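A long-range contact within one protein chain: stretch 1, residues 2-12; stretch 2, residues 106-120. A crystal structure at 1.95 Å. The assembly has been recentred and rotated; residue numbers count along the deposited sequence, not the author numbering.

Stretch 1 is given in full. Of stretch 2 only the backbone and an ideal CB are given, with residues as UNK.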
# COMPACT_ATOMS: atom_id res chain seq x y z
N SER A 2 -22.70 -18.56 -5.65
CA SER A 2 -21.24 -18.83 -5.66
C SER A 2 -20.53 -18.51 -4.34
O SER A 2 -21.06 -17.78 -3.49
CB SER A 2 -20.56 -18.05 -6.80
OG SER A 2 -20.84 -18.65 -8.06
N ASN A 3 -19.34 -19.07 -4.20
CA ASN A 3 -18.50 -18.92 -3.02
C ASN A 3 -17.33 -17.97 -3.38
O ASN A 3 -16.20 -18.43 -3.61
CB ASN A 3 -17.96 -20.30 -2.65
CG ASN A 3 -17.04 -20.29 -1.46
OD1 ASN A 3 -16.23 -21.21 -1.28
ND2 ASN A 3 -17.16 -19.26 -0.62
N VAL A 4 -17.58 -16.67 -3.42
CA VAL A 4 -16.54 -15.71 -3.82
C VAL A 4 -16.02 -14.79 -2.71
O VAL A 4 -16.79 -14.21 -1.96
CB VAL A 4 -17.05 -14.86 -4.99
CG1 VAL A 4 -15.97 -13.94 -5.48
CG2 VAL A 4 -17.56 -15.77 -6.13
N TYR A 5 -14.71 -14.67 -2.63
CA TYR A 5 -14.05 -13.83 -1.62
C TYR A 5 -13.44 -12.59 -2.25
O TYR A 5 -13.18 -12.56 -3.45
CB TYR A 5 -12.93 -14.61 -0.95
CG TYR A 5 -13.41 -15.79 -0.17
CD1 TYR A 5 -13.29 -17.08 -0.68
CD2 TYR A 5 -14.00 -15.62 1.08
CE1 TYR A 5 -13.75 -18.18 0.04
CE2 TYR A 5 -14.46 -16.71 1.80
CZ TYR A 5 -14.33 -17.98 1.28
OH TYR A 5 -14.81 -19.06 2.00
N VAL A 6 -13.20 -11.55 -1.45
CA VAL A 6 -12.62 -10.34 -1.99
C VAL A 6 -11.18 -10.17 -1.50
O VAL A 6 -10.94 -10.15 -0.30
CB VAL A 6 -13.46 -9.10 -1.59
CG1 VAL A 6 -12.73 -7.81 -1.95
CG2 VAL A 6 -14.81 -9.14 -2.34
N MSE A 7 -10.24 -10.09 -2.43
CA MSE A 7 -8.83 -9.88 -2.08
C MSE A 7 -8.51 -8.43 -2.39
O MSE A 7 -8.75 -7.98 -3.52
CB MSE A 7 -7.89 -10.73 -2.92
CG MSE A 7 -7.83 -12.22 -2.61
SE MSE A 7 -6.44 -13.06 -3.76
CE MSE A 7 -6.39 -14.80 -2.97
N ALA A 8 -7.97 -7.70 -1.41
CA ALA A 8 -7.58 -6.32 -1.61
C ALA A 8 -6.07 -6.32 -1.45
O ALA A 8 -5.54 -6.84 -0.47
CB ALA A 8 -8.22 -5.43 -0.58
N LEU A 9 -5.38 -5.75 -2.43
CA LEU A 9 -3.91 -5.73 -2.45
C LEU A 9 -3.39 -4.36 -2.77
O LEU A 9 -3.98 -3.64 -3.57
CB LEU A 9 -3.40 -6.70 -3.50
CG LEU A 9 -3.46 -8.18 -3.13
CD1 LEU A 9 -3.23 -9.07 -4.38
CD2 LEU A 9 -2.39 -8.47 -2.05
N ASP A 10 -2.26 -4.00 -2.16
CA ASP A 10 -1.66 -2.69 -2.38
C ASP A 10 -0.17 -2.92 -2.53
O ASP A 10 0.52 -3.16 -1.53
CB ASP A 10 -1.93 -1.83 -1.15
CG ASP A 10 -1.34 -0.41 -1.26
OD1 ASP A 10 -0.74 -0.06 -2.30
OD2 ASP A 10 -1.51 0.36 -0.30
N PHE A 11 0.33 -2.88 -3.76
CA PHE A 11 1.75 -3.11 -4.02
C PHE A 11 2.46 -1.76 -4.02
O PHE A 11 2.75 -1.19 -5.06
CB PHE A 11 1.94 -3.81 -5.36
CG PHE A 11 1.29 -5.16 -5.42
CD1 PHE A 11 -0.00 -5.32 -5.93
CD2 PHE A 11 1.96 -6.28 -4.93
CE1 PHE A 11 -0.62 -6.58 -5.95
CE2 PHE A 11 1.35 -7.55 -4.94
CZ PHE A 11 0.06 -7.69 -5.45
N GLY A 12 2.74 -1.26 -2.82
CA GLY A 12 3.36 0.04 -2.71
C GLY A 12 4.87 0.13 -2.65
O GLY A 12 5.61 -0.83 -2.90
N UNK A 106 -5.53 -18.05 3.58
CA UNK A 106 -6.46 -17.70 4.66
C UNK A 106 -7.87 -18.24 4.41
O UNK A 106 -8.76 -18.05 5.23
CB UNK A 106 -6.51 -16.18 4.83
N UNK A 107 -8.08 -18.91 3.28
CA UNK A 107 -9.40 -19.48 2.96
C UNK A 107 -9.23 -20.98 3.16
O UNK A 107 -8.41 -21.59 2.48
CB UNK A 107 -9.87 -19.14 1.54
N UNK A 108 -10.03 -21.60 4.04
CA UNK A 108 -9.95 -23.03 4.34
C UNK A 108 -10.12 -24.00 3.17
O UNK A 108 -9.39 -24.97 3.07
CB UNK A 108 -11.02 -23.36 5.39
N UNK A 109 -11.11 -23.75 2.31
CA UNK A 109 -11.37 -24.62 1.16
C UNK A 109 -10.23 -24.65 0.16
O UNK A 109 -9.45 -23.70 0.07
CB UNK A 109 -12.65 -24.17 0.45
N UNK A 110 -10.19 -25.74 -0.60
CA UNK A 110 -9.19 -25.96 -1.64
C UNK A 110 -9.33 -25.02 -2.83
O UNK A 110 -8.34 -24.47 -3.32
CB UNK A 110 -9.27 -27.41 -2.13
N UNK A 111 -10.55 -24.87 -3.31
CA UNK A 111 -10.79 -23.99 -4.45
C UNK A 111 -11.20 -22.62 -3.96
O UNK A 111 -12.24 -22.46 -3.33
CB UNK A 111 -11.86 -24.57 -5.38
N UNK A 112 -10.38 -21.63 -4.27
CA UNK A 112 -10.58 -20.25 -3.82
C UNK A 112 -10.98 -19.33 -4.95
O UNK A 112 -10.13 -18.96 -5.76
CB UNK A 112 -9.31 -19.72 -3.16
N UNK A 113 -12.26 -18.97 -5.03
CA UNK A 113 -12.71 -18.07 -6.08
C UNK A 113 -12.68 -16.66 -5.51
O UNK A 113 -13.15 -16.41 -4.39
CB UNK A 113 -14.11 -18.44 -6.59
N UNK A 114 -12.13 -15.73 -6.27
CA UNK A 114 -12.03 -14.37 -5.78
C UNK A 114 -12.18 -13.32 -6.85
O UNK A 114 -12.18 -13.61 -8.06
CB UNK A 114 -10.69 -14.18 -5.07
N UNK A 115 -12.32 -12.10 -6.36
CA UNK A 115 -12.28 -10.92 -7.21
C UNK A 115 -11.09 -10.19 -6.55
O UNK A 115 -10.88 -10.31 -5.33
CB UNK A 115 -13.58 -10.12 -7.24
N UNK A 116 -10.31 -9.46 -7.34
CA UNK A 116 -9.15 -8.72 -6.82
C UNK A 116 -9.31 -7.22 -7.02
O UNK A 116 -9.56 -6.75 -8.14
CB UNK A 116 -7.86 -9.20 -7.50
N UNK A 117 -9.21 -6.47 -5.93
CA UNK A 117 -9.29 -5.02 -5.97
C UNK A 117 -7.89 -4.49 -5.63
O UNK A 117 -7.32 -4.85 -4.61
CB UNK A 117 -10.35 -4.49 -5.01
N UNK A 118 -7.33 -3.65 -6.49
CA UNK A 118 -6.03 -3.10 -6.21
C UNK A 118 -5.93 -1.70 -6.82
O UNK A 118 -6.91 -1.17 -7.35
CB UNK A 118 -4.93 -4.02 -6.75
N UNK A 119 -4.75 -1.11 -6.70
CA UNK A 119 -4.54 0.22 -7.25
C UNK A 119 -3.18 0.33 -7.93
O UNK A 119 -2.35 -0.58 -7.87
CB UNK A 119 -4.66 1.27 -6.15
N UNK A 120 -2.96 1.46 -8.60
CA UNK A 120 -1.69 1.72 -9.26
C UNK A 120 -1.48 3.22 -9.33
O UNK A 120 -2.43 3.98 -9.10
CB UNK A 120 -1.65 1.09 -10.66

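The backbones fix the frame first. The strand of stretch 1 and strand 111-120 run parallel, joined by Tyr 5 N to the O of 113 (2.9 Å), the N of 115 to Tyr 5 O (3.1 Å), Met 7 N to the O of 115 (3.0 Å), the N of 117 to Met 7 O (2.9 Å) and Leu 9 N to the O of 117 (3.1 Å). Any residue but proline could donate at 115 and 117; the acceptor carbonyls set no demand.

Position 106 is out of reach of stretch 1; it is Glu 106. Position 107 points toward stretch 1, its ideal CB 4.3 Å from Tyr 5 CE1. A compact apolar group could cover the ring, and Val 107 does so: CG2 lies 4.0 Å from the centroid of the Tyr 5 ring, 18° off its normal, a CH-pi contact. At 108 phi is -58°, open to proline among others; it is Pro 108.

Position 109 points toward stretch 1, its ideal CB 5.8 Å from Tyr 5 OH, so a long acceptor, Glu or Gln, would suit. Glu 109 takes the hydrogen bond, Tyr 5 OH to OE1 at 2.9 Å, at the ring edge.

Positions 110 and 111, unconstrained, hold Glu 110 and Val 111. Position 112 points sideways, its ideal CB 5.4 Å from Tyr 5 CD1; several apolar groups could reach the ring. Val 112 brings CG1 to 4.4 Å from that CD1.

Position 113 shares a face with Val 4, its ideal CB 3.6 Å from Asn 3 O and 4.4 Å from Val 4 CG2. Polar or apolar groups could fit; Asn 113 is deposited. A water accepts from its backbone N (N to water O 2.7 Å) and has its O 2.7 Å from Asn 3 O.

Position 114 faces the side of Tyr 5 and Met 7, its ideal CB 4.2 Å from Met 7 CG: Val, Ile or Leu are plausible. Val 114 CG1 sits 4.1 Å from Met 7 CE and 4.2 Å from Tyr 5 CB. Position 115 lies on the other face, near Val 4 and Val 6, again favouring aliphatics; Val 115 CG2 meets Val 6 CG2 at 3.5 Å.

Position 116 returns to the Met 7 face, its ideal CB 4.3 Å from Met 7 O; Val, Ile, Leu or Met would suit. Ile 116 CG1 lies 4.4 Å from Met 7 CB, and CG2 equally far from Leu 9 CD1. At 117 the ideal CB is 4.1 Å from Met 7 O, 4.8 Å from Ala 8 CA and 5.1 Å from Val 6 CG1, so small or aliphatic groups are reasonable; Ala 117 CB lies 4.0 Å from Met 7 O.

Position 118 places its ideal CB 3.3 Å from Leu 9 O, inviting a short donor, Ser or Thr. Thr 118 OG1 donates to Leu 9 O at 2.8 Å. At 119 the ideal CB has no stretch 1 atom within 5.5 Å, so glycine is not required; Gly 119 O accepts from a water (O to water O 2.6 Å) that Phe 11 N also reaches (N to water O 2.9 Å). Position 120 points away: selenomethionine Met 120.

Stretch 2, residues 106-120: EVPEEVVNVVIATGM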
# COMPACT_ATOMS: atom_id res chain seq x y z
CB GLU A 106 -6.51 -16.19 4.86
CG GLU A 106 -5.18 -15.59 5.38
CD GLU A 106 -4.70 -16.27 6.66
OE1 GLU A 106 -5.54 -16.71 7.48
OE2 GLU A 106 -3.48 -16.34 6.87
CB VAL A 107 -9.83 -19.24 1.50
CG1 VAL A 107 -11.13 -20.01 1.22
CG2 VAL A 107 -10.01 -17.73 1.21
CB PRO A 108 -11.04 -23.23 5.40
CG PRO A 108 -11.29 -21.84 5.95
CD PRO A 108 -11.20 -21.00 4.70
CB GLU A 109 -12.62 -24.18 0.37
CG GLU A 109 -13.79 -23.78 1.20
CD GLU A 109 -13.84 -22.29 1.44
OE1 GLU A 109 -14.32 -21.54 0.56
OE2 GLU A 109 -13.38 -21.86 2.51
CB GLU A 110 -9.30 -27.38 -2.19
CG GLU A 110 -8.53 -28.42 -1.44
CD GLU A 110 -7.75 -29.30 -2.39
OE1 GLU A 110 -6.78 -28.79 -3.00
OE2 GLU A 110 -8.10 -30.49 -2.53
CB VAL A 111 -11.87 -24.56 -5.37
CG1 VAL A 111 -12.12 -23.59 -6.54
CG2 VAL A 111 -11.42 -25.92 -5.91
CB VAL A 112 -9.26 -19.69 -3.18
CG1 VAL A 112 -9.50 -18.30 -2.59
CG2 VAL A 112 -8.79 -20.64 -2.10
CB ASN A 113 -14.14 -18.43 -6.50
CG ASN A 113 -14.25 -19.87 -6.99
OD1 ASN A 113 -15.02 -20.65 -6.45
ND2 ASN A 113 -13.49 -20.21 -8.01
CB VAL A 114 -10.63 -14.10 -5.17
CG1 VAL A 114 -10.29 -15.17 -4.13
CG2 VAL A 114 -9.57 -14.12 -6.31
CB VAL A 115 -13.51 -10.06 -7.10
CG1 VAL A 115 -14.68 -10.74 -7.84
CG2 VAL A 115 -13.84 -9.81 -5.63
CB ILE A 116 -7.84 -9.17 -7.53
CG1 ILE A 116 -7.58 -10.65 -7.28
CG2 ILE A 116 -6.66 -8.31 -7.06
CD1 ILE A 116 -6.33 -11.18 -8.03
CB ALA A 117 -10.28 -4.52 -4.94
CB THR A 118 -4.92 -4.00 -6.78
OG1 THR A 118 -3.65 -3.52 -6.30
CG2 THR A 118 -4.96 -3.99 -8.33
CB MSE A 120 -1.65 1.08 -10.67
CG MSE A 120 -2.84 1.34 -11.56
SE MSE A 120 -2.67 0.46 -13.31
CE MSE A 120 -3.41 -1.26 -12.98
O HOH W 1 -13.88 -19.56 -2.99
O HOH W 2 0.72 -0.13 -6.66
O HOH W 3 -1.15 -1.90 -6.00
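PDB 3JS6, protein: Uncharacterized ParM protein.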